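Side-chain contacts in DNA ligase (Aquifex aeolicus, PDB 3QWU), which probably joins nucleic acid ends at the expense of ATP, and binds adenosine and a calcium ion: residues T232-A235 with N236-I240; E279-G282 with R283-D287. All coordinates share one frame; numbering follows the deposited sequence.

Contact 1. Residues T232-A235 with N236-I240; sequences TSYA and NLMDI. With CA (calcium ion), chain D.
A235, N236 and Y234 have the most surface buried where the first turn of helix 233-242 meets the second, although Y234 as a whole remains exposed to solvent. N236 closes the opening backbone bond, its N donating to T232 O at 3.0 Å. With CG anti to the carbonyl carbon (chi1 -77°), its amide folds back toward the helix start, so that N236 ND2 lies 3.1 Å from T232 O, at an angle too poor for a hydrogen bond. The other end of the amide has a proper partner: OD1 accepts from R261 NH1 in helix 254-269.

A235 is held from both directions. Its N donates to T232 OG1 at 3.2 Å, which makes T232 the N-cap; that hydroxyl is also hydrogen-bonded to R213 O. A235 O receives D239 N at 3.0 Å, from a donor tilted 28° out of the carbonyl plane. The D239 carboxylate extends from this turn, and D239 OD1 binds the calcium ion at 2.5 Å. D82, E143 and two waters are further ligands, so the second turn of the helix supplies one corner of the metal site.

Y234 makes the aromatic contact with M238, one turn on. M238 CG lies over a face of the Y234 ring, 4.2 Å from the centroid and 28° off the normal, a CH-pi approach with CZ as the nearest ring atom. The bends at chi2 and chi3 of M238 bring its SD to 5.4 Å from the Y234 ring centroid, an oblique Met-aromatic contact.

The helix follows strand 227-231 directly. T232 packs on L205 and N209 of helix 195-210, S233 on L262 and F265 of helix 254-269, and L237 on L277 and E280 of helix 276-299, while A235 rests against E214 beside strand 215-220.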
# COMPACT_ATOMS: atom_id res chain seq x y z
N THR A 232 9.85 -17.94 2.31
CA THR A 232 9.72 -18.15 3.74
C THR A 232 9.11 -16.92 4.40
O THR A 232 9.17 -15.81 3.86
CB THR A 232 11.06 -18.44 4.38
OG1 THR A 232 11.96 -17.32 4.15
CG2 THR A 232 11.67 -19.77 3.81
N SER A 233 8.51 -17.10 5.57
CA SER A 233 7.91 -16.00 6.25
C SER A 233 8.99 -15.07 6.71
O SER A 233 8.81 -13.85 6.62
CB SER A 233 7.06 -16.46 7.41
OG SER A 233 7.81 -17.31 8.17
N TYR A 234 10.13 -15.64 7.15
CA TYR A 234 11.30 -14.81 7.47
C TYR A 234 11.68 -13.84 6.36
O TYR A 234 11.88 -12.63 6.60
CB TYR A 234 12.51 -15.67 7.81
CG TYR A 234 13.83 -14.91 7.87
CD1 TYR A 234 14.55 -14.60 6.67
CD2 TYR A 234 14.38 -14.50 9.10
CE1 TYR A 234 15.74 -13.93 6.72
CE2 TYR A 234 15.58 -13.81 9.15
CZ TYR A 234 16.25 -13.54 7.98
OH TYR A 234 17.45 -12.88 8.03
N ALA A 235 11.78 -14.32 5.13
CA ALA A 235 12.18 -13.44 4.05
C ALA A 235 11.10 -12.44 3.75
O ALA A 235 11.38 -11.33 3.39
CB ALA A 235 12.50 -14.24 2.81
N ASN A 236 9.85 -12.85 3.82
CA ASN A 236 8.76 -11.93 3.61
C ASN A 236 8.78 -10.80 4.64
O ASN A 236 8.74 -9.64 4.27
CB ASN A 236 7.39 -12.66 3.66
CG ASN A 236 7.10 -13.43 2.40
OD1 ASN A 236 7.27 -12.89 1.29
ND2 ASN A 236 6.61 -14.65 2.53
N LEU A 237 8.94 -11.16 5.91
CA LEU A 237 9.11 -10.16 6.95
C LEU A 237 10.28 -9.17 6.66
O LEU A 237 10.10 -7.97 6.71
CB LEU A 237 9.29 -10.84 8.29
CG LEU A 237 8.02 -11.48 8.83
CD1 LEU A 237 8.37 -12.42 9.99
CD2 LEU A 237 7.01 -10.41 9.22
N MET A 238 11.46 -9.72 6.37
CA MET A 238 12.66 -8.94 6.15
C MET A 238 12.46 -8.00 4.94
O MET A 238 12.96 -6.90 4.94
CB MET A 238 13.84 -9.86 5.83
CG MET A 238 14.85 -10.15 6.87
SD MET A 238 15.38 -8.81 8.03
CE MET A 238 14.16 -9.11 9.35
N ASP A 239 11.76 -8.45 3.91
CA ASP A 239 11.45 -7.53 2.81
C ASP A 239 10.67 -6.34 3.31
O ASP A 239 10.99 -5.22 2.91
CB ASP A 239 10.70 -8.17 1.66
CG ASP A 239 11.58 -9.10 0.86
OD1 ASP A 239 12.83 -9.04 0.97
OD2 ASP A 239 11.02 -9.91 0.11
N ILE A 240 9.68 -6.56 4.19
CA ILE A 240 8.88 -5.43 4.61
C ILE A 240 9.79 -4.47 5.34
O ILE A 240 9.85 -3.30 5.02
CB ILE A 240 7.67 -5.87 5.44
CG1 ILE A 240 6.78 -6.75 4.61
CG2 ILE A 240 6.91 -4.65 5.88
CD1 ILE A 240 5.55 -7.26 5.31
CA CA D . 14.64 -10.81 1.14
O HOH W 1 12.92 -11.52 -0.11
O HOH W 2 14.67 -9.75 -0.96

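Contact 2. Residues E279-G282 with R283-D287; sequences EELG and RAFID
A salt-bridge network along helix 276-299 runs through E279, R283 and D287, spaced four residues apart, with the arginine shared by both acids. E279 and R283 lie side by side and point the same way. R283 NE donates to E279 OE2 at 2.7 Å, nearly straight at 171°, and meets the anti lone pair of that oxygen. The carboxylate is turned 54° from the guanidinium plane, although OE2 itself sits in that plane at the edge. On the other side of the guanidinium carbon, R283 NH1 reaches the syn lone pair of D287 OD2 at 2.9 Å, so two in-plane bonds fix the rotation of the group.

The helix belongs to the C-terminal region and faces the second subunit, where Y278 makes a cation-pi contact with R283 and a hydrogen bond to D287 OD1. A leucine in place of R283 would probably leave the two carboxylates without the positive charge between them and remove the cation-pi partner of that tyrosine.

On another face of the helix L281, CG anti to the backbone N (chi1 175°), lays CD1 3.5 Å from F285 CE2. The F285 ring also meets F285 of the second subunit.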
# COMPACT_ATOMS: atom_id res chain seq x y z
N GLU A 279 3.65 -9.98 16.40
CA GLU A 279 4.65 -9.02 16.83
C GLU A 279 5.68 -8.83 15.73
O GLU A 279 6.10 -7.71 15.44
CB GLU A 279 5.33 -9.44 18.15
CG GLU A 279 6.09 -8.26 18.83
CD GLU A 279 7.11 -8.67 19.90
OE1 GLU A 279 6.78 -9.52 20.76
OE2 GLU A 279 8.24 -8.11 19.88
N GLU A 280 6.09 -9.92 15.11
CA GLU A 280 7.08 -9.81 14.06
C GLU A 280 6.58 -8.96 12.89
O GLU A 280 7.30 -8.06 12.42
CB GLU A 280 7.57 -11.20 13.64
CG GLU A 280 8.53 -11.83 14.68
CD GLU A 280 8.52 -13.39 14.69
OE1 GLU A 280 8.29 -13.97 13.61
OE2 GLU A 280 8.74 -14.04 15.79
N LEU A 281 5.33 -9.16 12.45
CA LEU A 281 4.83 -8.30 11.36
C LEU A 281 4.84 -6.77 11.76
O LEU A 281 5.24 -5.93 10.98
CB LEU A 281 3.48 -8.79 10.78
CG LEU A 281 2.87 -7.83 9.72
CD1 LEU A 281 3.77 -7.62 8.49
CD2 LEU A 281 1.45 -8.25 9.32
N GLY A 282 4.43 -6.45 12.99
CA GLY A 282 4.47 -5.12 13.56
C GLY A 282 5.88 -4.53 13.58
O GLY A 282 6.11 -3.38 13.20
N ARG A 283 6.84 -5.34 14.03
CA ARG A 283 8.25 -4.92 14.04
C ARG A 283 8.78 -4.70 12.69
O ARG A 283 9.56 -3.83 12.48
CB ARG A 283 9.12 -5.97 14.75
CG ARG A 283 8.97 -5.86 16.24
CD ARG A 283 9.91 -6.79 16.96
NE ARG A 283 9.85 -6.52 18.39
CZ ARG A 283 10.43 -5.48 19.00
NH1 ARG A 283 11.16 -4.57 18.31
NH2 ARG A 283 10.26 -5.34 20.32
N ALA A 284 8.41 -5.52 11.74
CA ALA A 284 8.88 -5.30 10.42
C ALA A 284 8.49 -3.88 9.96
O ALA A 284 9.35 -3.17 9.48
CB ALA A 284 8.35 -6.35 9.52
N PHE A 285 7.23 -3.45 10.11
CA PHE A 285 6.87 -2.10 9.68
C PHE A 285 7.40 -1.05 10.63
O PHE A 285 7.95 -0.04 10.21
CB PHE A 285 5.37 -1.91 9.65
CG PHE A 285 4.68 -2.58 8.49
CD1 PHE A 285 4.77 -2.06 7.20
CD2 PHE A 285 3.89 -3.67 8.69
CE1 PHE A 285 4.12 -2.65 6.16
CE2 PHE A 285 3.27 -4.26 7.61
CZ PHE A 285 3.38 -3.72 6.36
N ILE A 286 7.22 -1.25 11.91
CA ILE A 286 7.53 -0.21 12.84
C ILE A 286 9.04 0.01 12.97
O ILE A 286 9.50 1.15 12.95
CB ILE A 286 6.95 -0.49 14.21
CG1 ILE A 286 5.41 -0.48 14.16
CG2 ILE A 286 7.50 0.54 15.19
CD1 ILE A 286 4.67 -0.82 15.50
N ASP A 287 9.83 -1.05 13.13
CA ASP A 287 11.26 -0.79 13.33
C ASP A 287 12.01 -0.30 12.11
O ASP A 287 12.95 0.48 12.25
CB ASP A 287 11.97 -1.98 13.90
CG ASP A 287 11.52 -2.28 15.26
OD1 ASP A 287 11.07 -1.34 15.98
OD2 ASP A 287 11.58 -3.47 15.61

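In the fold
Contact 1 and contact 2 lie on neighbouring helices, their centres about 11 Å apart, and touch directly. I240 CG2 packs on F285 CE1 at 3.4 Å and L237 CD2 on L281 CA at 3.7 Å, so apolar residues of 236-240 join the L281-F285 face of 279-287. Both are partly buried, but the centre of contact 1 is about 15 Å from the centre of the chain, that of contact 2 about 23 Å. Contact 1 combines a capped helix start with a calcium ligand. Contact 2 lies further out at the subunit interface; its polar edge is an ion-pair network. Carboxylates thus serve differently: D239 binds metal, whereas E279 and D287 pair with an arginine.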